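Local coordinates for cytochrome c-552/4 domain-containing protein (Ignicoccus hospitalis KIN4/I, PDB 4QO5) that is of unknown function but, as a membrane-associated octaheme cytochrome c, probably passes electrons through its covalently attached hemes, at residues Cys26-Ser29 and Ile34-Asp37; Thr63-Asp66 and Leu72-Val75; Lys100-Pro103 and Asn108-Ala111; Lys126-Tyr131 and Gly210-Cys215. One frame throughout, in Å; residues are numbered along the deposited sequence.

Interaction 1 (Cys26-Ser29 and Ile34-Asp37). With HEC (heme c), chain B.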
# COMPACT_ATOMS: atom_id res chain seq x y z
N CYS A 26 35.72 0.87 -20.91
CA CYS A 26 34.80 0.01 -21.64
C CYS A 26 33.38 0.00 -21.09
O CYS A 26 32.41 0.09 -21.84
CB CYS A 26 35.32 -1.41 -21.70
SG CYS A 26 34.34 -2.31 -22.89
N HIS A 27 33.28 -0.11 -19.77
CA HIS A 27 31.98 -0.23 -19.13
C HIS A 27 31.12 1.01 -19.23
O HIS A 27 29.90 0.94 -19.10
CB HIS A 27 32.13 -0.71 -17.69
CG HIS A 27 32.08 -2.20 -17.57
ND1 HIS A 27 30.90 -2.89 -17.47
CD2 HIS A 27 33.07 -3.12 -17.65
CE1 HIS A 27 31.16 -4.19 -17.45
NE2 HIS A 27 32.46 -4.35 -17.55
N ILE A 28 31.75 2.15 -19.51
CA ILE A 28 30.98 3.38 -19.68
C ILE A 28 30.05 3.26 -20.90
O ILE A 28 28.96 3.83 -20.93
CB ILE A 28 31.91 4.61 -19.79
CG1 ILE A 28 31.14 5.91 -19.58
CG2 ILE A 28 32.68 4.62 -21.11
CD1 ILE A 28 32.05 7.13 -19.50
N SER A 29 30.47 2.47 -21.89
CA SER A 29 29.62 2.27 -23.06
C SER A 29 28.78 0.98 -22.99
O SER A 29 27.68 0.94 -23.52
CB SER A 29 30.43 2.33 -24.36
OG SER A 29 31.27 1.21 -24.49
N ILE A 34 25.67 1.11 -14.69
CA ILE A 34 26.55 0.74 -13.59
C ILE A 34 27.57 1.84 -13.33
O ILE A 34 27.80 2.21 -12.19
CB ILE A 34 27.28 -0.60 -13.85
CG1 ILE A 34 26.28 -1.77 -13.80
CG2 ILE A 34 28.38 -0.81 -12.79
CD1 ILE A 34 26.86 -3.12 -14.22
N VAL A 35 28.18 2.36 -14.39
CA VAL A 35 29.16 3.43 -14.22
C VAL A 35 28.53 4.68 -13.60
O VAL A 35 29.09 5.26 -12.67
CB VAL A 35 29.92 3.78 -15.52
CG1 VAL A 35 30.93 4.92 -15.27
CG2 VAL A 35 30.64 2.54 -16.09
N ALA A 36 27.36 5.10 -14.09
CA ALA A 36 26.69 6.26 -13.50
C ALA A 36 26.38 6.03 -12.02
O ALA A 36 26.57 6.92 -11.20
CB ALA A 36 25.41 6.57 -14.26
N ASP A 37 25.94 4.83 -11.68
CA ASP A 37 25.56 4.48 -10.32
C ASP A 37 26.81 4.50 -9.41
O ASP A 37 26.80 5.09 -8.34
CB ASP A 37 24.95 3.08 -10.37
CG ASP A 37 23.98 2.81 -9.25
OD1 ASP A 37 23.45 3.78 -8.65
OD2 ASP A 37 23.71 1.62 -9.00
FE HEC B . 33.70 -6.12 -17.73
CHA HEC B . 30.97 -8.19 -17.82
CHB HEC B . 33.59 -6.03 -14.36
CHC HEC B . 36.82 -4.83 -17.72
CHD HEC B . 33.42 -5.49 -21.06
NA HEC B . 32.47 -6.94 -16.35
C1A HEC B . 31.50 -7.88 -16.58
C2A HEC B . 31.12 -8.45 -15.30
C3A HEC B . 31.84 -7.86 -14.35
C4A HEC B . 32.70 -6.88 -14.99
CMA HEC B . 31.79 -8.13 -12.82
CAA HEC B . 30.08 -9.57 -15.10
CBA HEC B . 30.76 -10.86 -15.56
CGA HEC B . 29.96 -12.09 -15.23
O1A HEC B . 28.76 -11.99 -14.85
O2A HEC B . 30.54 -13.20 -15.34
NB HEC B . 34.91 -5.48 -16.31
C1B HEC B . 34.75 -5.63 -14.95
C2B HEC B . 35.97 -5.33 -14.28
C3B HEC B . 36.87 -5.06 -15.25
C4B HEC B . 36.21 -5.10 -16.52
CMB HEC B . 36.12 -5.43 -12.74
CAB HEC B . 38.37 -4.73 -15.23
CBB HEC B . 39.16 -5.38 -14.08
NC HEC B . 34.88 -5.26 -19.12
C1C HEC B . 36.19 -4.89 -18.94
C2C HEC B . 36.72 -4.38 -20.19
C3C HEC B . 35.87 -4.80 -21.16
C4C HEC B . 34.64 -5.20 -20.48
CMC HEC B . 38.24 -4.17 -20.33
CAC HEC B . 35.98 -4.67 -22.71
CBC HEC B . 37.33 -4.89 -23.42
ND HEC B . 32.39 -6.74 -19.20
C1D HEC B . 32.45 -6.29 -20.52
C2D HEC B . 31.31 -6.81 -21.24
C3D HEC B . 30.55 -7.67 -20.23
C4D HEC B . 31.29 -7.56 -18.99
CMD HEC B . 30.96 -6.57 -22.72
CAD HEC B . 29.24 -8.45 -20.47
CBD HEC B . 28.11 -7.45 -20.71
CGD HEC B . 26.82 -8.18 -20.96
O1D HEC B . 25.85 -7.52 -21.42
O2D HEC B . 26.73 -9.41 -20.69
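His27 meets Val35 where helix 18-30, whose Cys26-His27 closes a CXXCH heme-attachment motif, turns back against helix 32-39. Here a heme ligand is backed by neighbouring protein as well as held by its metal.

Apolar packing carries the contact between the helices, and a single methyl does most of it. Val35 has CG1 anti to its backbone N (chi1 180°), which turns CG2 toward the other helix. There Val35 CG2 lies 3.5 Å from His27 O, 3.6 Å from Ile28 N and 3.9 Å from His27 CB, so it beds on the backbone between the two residues as much as on a side chain. Ile28 joins through CB and continues outward to helix 6-11 and to Val296 of the second subunit, so the small interface between helices is embedded in a larger buried layer.

Polar bonds near the heme ligand involve its own helix and the turn that follows. His27 ND1 is hydrogen-bonded to Thr31 OG1 in the connecting turn, which limits rotation of the imidazole about its CB-CG bond. Cys26 O accepts from both Ser29 N and Ser29 OG, the latter at 3.1 Å.

Heme bonding completes the set. Cys26 SG is linked to the heme carbon CAC, a thioether stretched in the model. The imidazole presents its edge to the porphyrin, with His96 as the other axial ligand, and His27 NE2 reaches the heme iron at 2.2 Å.

Interaction 2 (Thr63-Asp66 and Leu72-Val75)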
# COMPACT_ATOMS: atom_id res chain seq x y z
N THR A 63 38.68 -1.16 8.88
CA THR A 63 39.91 -1.94 8.87
C THR A 63 41.09 -0.99 9.00
O THR A 63 41.20 -0.05 8.22
CB THR A 63 40.06 -2.75 7.58
OG1 THR A 63 38.90 -3.58 7.38
CG2 THR A 63 41.31 -3.65 7.65
N PRO A 64 41.99 -1.22 9.98
CA PRO A 64 43.12 -0.31 10.16
C PRO A 64 43.90 -0.11 8.87
O PRO A 64 44.06 -1.07 8.11
CB PRO A 64 43.99 -1.02 11.20
CG PRO A 64 43.01 -1.84 11.98
CD PRO A 64 41.98 -2.30 10.99
N LEU A 65 44.39 1.10 8.62
CA LEU A 65 45.02 1.41 7.35
C LEU A 65 46.19 0.47 7.06
O LEU A 65 46.34 0.01 5.92
CB LEU A 65 45.49 2.86 7.28
CG LEU A 65 46.01 3.34 5.91
CD1 LEU A 65 44.96 3.24 4.79
CD2 LEU A 65 46.50 4.78 6.04
N ASP A 66 46.99 0.16 8.08
CA ASP A 66 48.15 -0.70 7.86
C ASP A 66 47.79 -2.17 7.60
O ASP A 66 48.66 -2.98 7.29
CB ASP A 66 49.20 -0.56 8.98
CG ASP A 66 48.66 -0.95 10.35
OD1 ASP A 66 47.50 -1.41 10.46
OD2 ASP A 66 49.41 -0.81 11.35
N LEU A 72 45.69 -0.76 -2.35
CA LEU A 72 44.32 -0.26 -2.22
C LEU A 72 44.23 1.04 -1.43
O LEU A 72 43.19 1.69 -1.42
CB LEU A 72 43.40 -1.30 -1.57
CG LEU A 72 43.19 -2.64 -2.28
CD1 LEU A 72 42.38 -3.60 -1.43
CD2 LEU A 72 42.52 -2.44 -3.63
N ARG A 73 45.31 1.40 -0.74
CA ARG A 73 45.26 2.53 0.21
C ARG A 73 45.07 3.90 -0.43
O ARG A 73 44.40 4.77 0.13
CB ARG A 73 46.52 2.57 1.06
CG ARG A 73 46.64 1.40 2.01
CD ARG A 73 47.93 1.45 2.81
NE ARG A 73 48.13 0.17 3.48
CZ ARG A 73 49.32 -0.37 3.74
NH1 ARG A 73 50.44 0.25 3.39
NH2 ARG A 73 49.37 -1.55 4.34
N ASN A 74 45.67 4.08 -1.60
CA ASN A 74 45.75 5.41 -2.20
C ASN A 74 44.99 5.56 -3.51
O ASN A 74 45.26 6.47 -4.29
CB ASN A 74 47.22 5.83 -2.36
CG ASN A 74 47.98 5.79 -1.05
OD1 ASN A 74 48.91 5.00 -0.88
ND2 ASN A 74 47.60 6.65 -0.11
N VAL A 75 44.04 4.66 -3.75
CA VAL A 75 43.12 4.82 -4.87
C VAL A 75 41.69 4.76 -4.38
O VAL A 75 41.42 4.18 -3.31
CB VAL A 75 43.35 3.76 -5.99
CG1 VAL A 75 44.70 3.96 -6.65
CG2 VAL A 75 43.22 2.34 -5.44
O HOH W 1 51.32 -2.52 6.63
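Arg73 NE is shared by two carbonyl groups: Leu65 O across the contact, and Ile68 O in the turn that joins the two segments. The bond to Leu65 O is 3.0 Å long but weak, because its N-H...O angle is bent to 121°; the stronger hold comes from Ile68.

Further out on the same guanidinium, NH2 turns toward the next carbonyl. A water links them, donating to Asp66 O at 2.8 Å and accepting a weak bond from Arg73 NH2 at 3.2 Å. The carboxylate of Asp66 takes no part, its OD1 standing 6.4 Å from Arg73 NH2, so the positive group is directed at backbone oxygens.

The aliphatic part of the arginine is used as well. Its chain runs extended from CG to NE, and Leu65 lies across it at a slant, with Leu65 CD1 3.7 Å from Arg73 CG. Leu65 comes within range because its CG is anti to the backbone N (chi1 -172°); the residue also touches Trp52.

Leu72, next to the arginine, touches a heme c. The example is one of surface loop closure: an arginine on the short helix 70-73 gathers the carbonyls of the preceding 3-10 turn.

Interaction 3 (Lys100-Pro103 and Asn108-Ala111); sequences KIHP and NDCA. With HEC (heme c), chain B.
A histidine-carboxylate hydrogen bond, His102 to Asp109, ties the end of strand 99-101, part of a two-stranded antiparallel hairpin, to helix 107-110, where Cys110 begins a CXXCH heme-attachment motif. It is the one direct link between the two segments, and it is buried.

His102 NE2 donates to Asp109 OD2 over 2.8 Å with an N-H...O angle of 156°. The oxygen lies near the imidazole plane, at the ring edge, whereas the nitrogen approaches from above the carboxylate plane; the ring and carboxylate planes stand 48° apart. Behind this lies the histidine's first torsion: CG sits between the backbone N and the carbonyl carbon (chi1 58°), a crowded position that sends the ring toward the helix.

Asp109 is gripped from several directions. OD2 also meets Thr106 N, and OD1 is bonded to His90, whose ring stacks on that of His102. A phenylalanine in place of His102 would probably keep much of the stacking but leave Asp109 OD2 without its ring N-H partner, that oxygen then relying on Thr106 N while His90 holds the other.

On either side of His102, the neighbours serve a heme. Ile101 CD1 packs 3.7 Å from the heme methyl CMA, and Pro103 CG lies 3.4 Å from the propionate carbon CGA. His102 O, in turn, is hydrogen-bonded to ND1 of His83, an axial ligand of another heme.

A buried carboxylate between two histidines would be expected to make protonation of those rings easier, while their N-H groups offset its own negative charge.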
# COMPACT_ATOMS: atom_id res chain seq x y z
N LYS A 100 41.76 -10.85 -13.45
CA LYS A 100 41.10 -11.97 -12.78
C LYS A 100 40.01 -11.40 -11.87
O LYS A 100 40.29 -10.91 -10.78
CB LYS A 100 42.10 -12.77 -11.95
CG LYS A 100 43.10 -13.55 -12.79
CD LYS A 100 44.19 -14.18 -11.91
CE LYS A 100 45.47 -13.35 -11.94
NZ LYS A 100 46.59 -14.07 -12.62
N ILE A 101 38.76 -11.47 -12.32
CA ILE A 101 37.68 -10.84 -11.56
C ILE A 101 36.57 -11.82 -11.21
O ILE A 101 36.41 -12.84 -11.87
CB ILE A 101 37.10 -9.62 -12.30
CG1 ILE A 101 36.42 -10.06 -13.59
CG2 ILE A 101 38.18 -8.57 -12.58
CD1 ILE A 101 34.92 -9.91 -13.58
N HIS A 102 35.80 -11.50 -10.18
CA HIS A 102 34.65 -12.31 -9.81
C HIS A 102 33.44 -11.38 -9.71
O HIS A 102 33.57 -10.28 -9.18
CB HIS A 102 34.87 -13.06 -8.49
CG HIS A 102 35.17 -12.17 -7.32
ND1 HIS A 102 36.42 -11.63 -7.10
CD2 HIS A 102 34.39 -11.72 -6.30
CE1 HIS A 102 36.40 -10.89 -6.00
NE2 HIS A 102 35.17 -10.92 -5.51
N PRO A 103 32.29 -11.82 -10.23
CA PRO A 103 31.12 -10.93 -10.23
C PRO A 103 30.51 -10.73 -8.85
O PRO A 103 30.10 -9.62 -8.56
CB PRO A 103 30.12 -11.67 -11.13
CG PRO A 103 31.00 -12.49 -12.06
CD PRO A 103 32.12 -12.96 -11.14
N ASN A 108 33.17 -10.94 2.73
CA ASN A 108 34.60 -11.09 2.97
C ASN A 108 35.45 -10.12 2.15
O ASN A 108 36.54 -9.73 2.58
CB ASN A 108 35.05 -12.54 2.79
CG ASN A 108 34.66 -13.41 3.98
OD1 ASN A 108 34.06 -12.93 4.95
ND2 ASN A 108 35.00 -14.70 3.92
N ASP A 109 34.95 -9.72 0.99
CA ASP A 109 35.62 -8.68 0.20
C ASP A 109 35.44 -7.31 0.87
O ASP A 109 36.40 -6.56 1.04
CB ASP A 109 35.04 -8.62 -1.21
CG ASP A 109 35.36 -9.86 -2.03
OD1 ASP A 109 36.40 -10.51 -1.75
OD2 ASP A 109 34.57 -10.18 -2.93
N CYS A 110 34.20 -6.99 1.23
CA CYS A 110 33.89 -5.77 1.97
C CYS A 110 34.76 -5.65 3.22
O CYS A 110 35.17 -4.55 3.60
CB CYS A 110 32.42 -5.74 2.40
SG CYS A 110 31.22 -6.02 1.05
N ALA A 111 35.04 -6.79 3.85
CA ALA A 111 35.77 -6.79 5.13
C ALA A 111 37.20 -6.30 5.00
O ALA A 111 37.85 -5.99 6.01
CB ALA A 111 35.76 -8.18 5.76
FE HEC B . 33.70 -6.12 -17.73
CHA HEC B . 30.97 -8.19 -17.82
CHB HEC B . 33.59 -6.03 -14.36
CHC HEC B . 36.82 -4.83 -17.72
CHD HEC B . 33.42 -5.49 -21.06
NA HEC B . 32.47 -6.94 -16.35
C1A HEC B . 31.50 -7.88 -16.58
C2A HEC B . 31.12 -8.45 -15.30
C3A HEC B . 31.84 -7.86 -14.35
C4A HEC B . 32.70 -6.88 -14.99
CMA HEC B . 31.79 -8.13 -12.82
CAA HEC B . 30.08 -9.57 -15.10
CBA HEC B . 30.76 -10.86 -15.56
CGA HEC B . 29.96 -12.09 -15.23
O1A HEC B . 28.76 -11.99 -14.85
O2A HEC B . 30.54 -13.20 -15.34
NB HEC B . 34.91 -5.48 -16.31
C1B HEC B . 34.75 -5.63 -14.95
C2B HEC B . 35.97 -5.33 -14.28
C3B HEC B . 36.87 -5.06 -15.25
C4B HEC B . 36.21 -5.10 -16.52
CMB HEC B . 36.12 -5.43 -12.74
CAB HEC B . 38.37 -4.73 -15.23
CBB HEC B . 39.16 -5.38 -14.08
NC HEC B . 34.88 -5.26 -19.12
C1C HEC B . 36.19 -4.89 -18.94
C2C HEC B . 36.72 -4.38 -20.19
C3C HEC B . 35.87 -4.80 -21.16
C4C HEC B . 34.64 -5.20 -20.48
CMC HEC B . 38.24 -4.17 -20.33
CAC HEC B . 35.98 -4.67 -22.71
CBC HEC B . 37.33 -4.89 -23.42
ND HEC B . 32.39 -6.74 -19.20
C1D HEC B . 32.45 -6.29 -20.52
C2D HEC B . 31.31 -6.81 -21.24
C3D HEC B . 30.55 -7.67 -20.23
C4D HEC B . 31.29 -7.56 -18.99
CMD HEC B . 30.96 -6.57 -22.72
CAD HEC B . 29.24 -8.45 -20.47
CBD HEC B . 28.11 -7.45 -20.71
CGD HEC B . 26.82 -8.18 -20.96
O1D HEC B . 25.85 -7.52 -21.42
O2D HEC B . 26.73 -9.41 -20.69

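Interaction 4 (Lys126-Tyr131 and Gly210-Cys215). With HEC (heme c), chain G.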
# COMPACT_ATOMS: atom_id res chain seq x y z
N LYS A 126 20.40 -12.21 10.60
CA LYS A 126 20.30 -11.94 9.16
C LYS A 126 21.31 -12.76 8.37
O LYS A 126 20.97 -13.34 7.34
CB LYS A 126 20.51 -10.45 8.87
CG LYS A 126 19.29 -9.56 9.22
CD LYS A 126 19.62 -8.10 8.98
CE LYS A 126 18.39 -7.22 9.09
NZ LYS A 126 17.65 -7.42 7.82
N ALA A 127 22.55 -12.81 8.85
CA ALA A 127 23.60 -13.52 8.11
C ALA A 127 23.26 -15.01 8.00
O ALA A 127 23.61 -15.67 7.01
CB ALA A 127 24.94 -13.33 8.79
N TRP A 128 22.58 -15.51 9.01
CA TRP A 128 22.25 -16.93 9.12
C TRP A 128 20.86 -17.27 8.61
O TRP A 128 20.38 -18.40 8.82
CB TRP A 128 22.42 -17.38 10.58
CG TRP A 128 23.86 -17.40 10.99
CD1 TRP A 128 24.54 -16.43 11.67
CD2 TRP A 128 24.81 -18.44 10.71
NE1 TRP A 128 25.86 -16.80 11.83
CE2 TRP A 128 26.05 -18.03 11.25
CE3 TRP A 128 24.74 -19.67 10.05
CZ2 TRP A 128 27.20 -18.81 11.16
CZ3 TRP A 128 25.88 -20.45 9.96
CH2 TRP A 128 27.09 -20.01 10.52
N ALA A 129 20.23 -16.32 7.91
CA ALA A 129 18.81 -16.42 7.55
C ALA A 129 18.47 -17.61 6.67
O ALA A 129 17.39 -18.17 6.80
CB ALA A 129 18.30 -15.10 6.90
N TYR A 130 19.37 -18.00 5.77
CA TYR A 130 19.09 -19.19 4.96
C TYR A 130 19.03 -20.44 5.84
O TYR A 130 18.10 -21.23 5.72
CB TYR A 130 20.11 -19.38 3.82
CG TYR A 130 19.93 -20.69 3.09
CD1 TYR A 130 19.07 -20.79 2.00
CD2 TYR A 130 20.62 -21.84 3.49
CE1 TYR A 130 18.90 -21.99 1.34
CE2 TYR A 130 20.45 -23.05 2.84
CZ TYR A 130 19.59 -23.12 1.76
OH TYR A 130 19.43 -24.32 1.11
N TYR A 131 20.02 -20.61 6.72
CA TYR A 131 20.04 -21.77 7.60
C TYR A 131 18.93 -21.74 8.65
O TYR A 131 18.32 -22.78 8.96
CB TYR A 131 21.43 -21.95 8.23
CG TYR A 131 22.46 -22.19 7.17
CD1 TYR A 131 22.57 -23.43 6.55
CD2 TYR A 131 23.29 -21.16 6.74
CE1 TYR A 131 23.51 -23.65 5.56
CE2 TYR A 131 24.23 -21.37 5.74
CZ TYR A 131 24.33 -22.61 5.16
OH TYR A 131 25.26 -22.81 4.16
N GLY A 210 31.82 -18.91 0.54
CA GLY A 210 31.37 -19.45 1.81
C GLY A 210 30.95 -18.42 2.84
O GLY A 210 30.38 -18.78 3.87
N SER A 211 31.24 -17.15 2.60
CA SER A 211 30.78 -16.12 3.51
C SER A 211 29.26 -16.01 3.41
O SER A 211 28.66 -16.43 2.41
CB SER A 211 31.44 -14.76 3.24
OG SER A 211 31.12 -14.26 1.95
N LEU A 212 28.65 -15.44 4.44
CA LEU A 212 27.20 -15.31 4.50
C LEU A 212 26.74 -13.86 4.41
O LEU A 212 27.22 -12.99 5.15
CB LEU A 212 26.66 -15.90 5.81
CG LEU A 212 27.00 -17.35 6.10
CD1 LEU A 212 26.32 -17.76 7.40
CD2 LEU A 212 26.57 -18.25 4.95
N GLY A 213 25.78 -13.61 3.53
CA GLY A 213 25.12 -12.32 3.50
C GLY A 213 25.22 -11.60 2.17
O GLY A 213 26.10 -11.87 1.37
N ALA A 214 24.30 -10.68 1.92
CA ALA A 214 24.44 -9.79 0.79
C ALA A 214 24.60 -8.37 1.32
O ALA A 214 23.68 -7.83 1.93
CB ALA A 214 23.22 -9.89 -0.14
N CYS A 215 25.75 -7.76 1.09
CA CYS A 215 25.94 -6.40 1.59
C CYS A 215 25.28 -5.33 0.73
O CYS A 215 25.51 -4.15 0.96
CB CYS A 215 27.42 -6.06 1.71
SG CYS A 215 28.29 -7.13 2.85
FE HEC G . 15.46 -7.06 7.89
CHA HEC G . 15.27 -9.55 10.29
CHB HEC G . 15.32 -4.66 10.35
CHC HEC G . 16.28 -4.67 5.57
CHD HEC G . 15.18 -9.35 5.42
NA HEC G . 15.36 -7.08 9.93
C1A HEC G . 15.23 -8.23 10.70
C2A HEC G . 15.09 -7.81 12.08
C3A HEC G . 15.10 -6.46 12.11
C4A HEC G . 15.26 -5.97 10.76
CMA HEC G . 14.96 -5.55 13.35
CAA HEC G . 14.91 -8.79 13.27
CBA HEC G . 16.24 -9.39 13.72
CGA HEC G . 16.54 -10.66 12.96
O1A HEC G . 17.66 -10.74 12.39
O2A HEC G . 15.67 -11.57 12.92
NB HEC G . 15.71 -5.08 7.95
C1B HEC G . 15.67 -4.26 9.07
C2B HEC G . 16.09 -2.93 8.68
C3B HEC G . 16.40 -2.97 7.37
C4B HEC G . 16.13 -4.29 6.89
CMB HEC G . 16.24 -1.75 9.67
CAB HEC G . 17.00 -1.95 6.37
CBB HEC G . 17.90 -0.82 6.93
NC HEC G . 15.64 -7.00 5.88
C1C HEC G . 16.03 -5.93 5.11
C2C HEC G . 15.88 -6.30 3.70
C3C HEC G . 15.92 -7.65 3.73
C4C HEC G . 15.56 -8.08 5.06
CMC HEC G . 16.59 -5.37 2.69
CAC HEC G . 15.98 -8.73 2.62
CBC HEC G . 16.78 -8.44 1.32
ND HEC G . 15.24 -9.14 7.87
C1D HEC G . 15.16 -9.87 6.68
C2D HEC G . 15.06 -11.28 7.00
C3D HEC G . 15.09 -11.35 8.52
C4D HEC G . 15.22 -9.98 8.97
CMD HEC G . 14.93 -12.45 6.00
CAD HEC G . 15.04 -12.63 9.38
CBD HEC G . 16.47 -13.06 9.72
CGD HEC G . 16.39 -14.24 10.65
O1D HEC G . 16.01 -14.05 11.84
O2D HEC G . 16.72 -15.38 10.21
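Leu212 pushes its branched end into a hollow formed by Ala127, Trp128 and Tyr131, at the type I beta turn Lys126-Ala129 that leads into helix 129-134. This is a worked example of a loop leucine packing against the N-terminal end of a helix, and it joins parts of the chain some eighty residues apart.

Each part of the leucine has its own place. Leu212 CD1 sits over one face of the Trp128 indole in a CH-pi contact, 3.5 Å from the centroid of the six-membered ring and only 8° off its normal. The second methyl goes to the other wall, where Leu212 CD2 touches the edge of the tyrosine ring, 4.0 Å from Tyr131 CE2. The base of the knob presses on the turn itself, with Leu212 CB 3.3 Å from Ala127 O. Trp128, the N-cap residue, starts out pointing away from the loop, and its ring folds back to cover the leucine. With an alanine here in place of Trp128, Leu212 CD1 would probably lose its flat cover, and a gap would open on that side of the turn.

Beyond the leucine the loop runs close to the turn, Gly213 CA coming 5.0 Å from Ala127 CA. At its backbone angles (phi 122°) a side chain would be jammed against the preceding carbonyl. Asn207 holds this loop by bonding to both Ser211 O and Gly213 O.

From the other side of the same turn Lys126 heads for a heme whose second axial ligand is His239; its chain, extended until it bends at the last torsion, brings NZ to 2.2 Å from the iron.

How the interactions relate
Interactions 1 and 3 are buried, interaction 4 is partly so and nearest the centre of the chain, and interaction 2 lies at the surface. Chemistry follows place: methyl packing in interaction 1, a buried acid-histidine bond in interaction 3, aliphatic-aromatic packing in interaction 4, and water-assisted arginine-carbonyl bonding in interaction 2. Interactions 1 and 3 share one heme, the first supplying its thioether and an axial histidine, the second lining its rim. Interaction 3 is also the hub: Ala111 O lies 3.0 Å from Thr63 OG1 of interaction 2, and Cys110 SG lies 3.6 Å from Cys215 SG of interaction 4, both sulfurs being heme-linked.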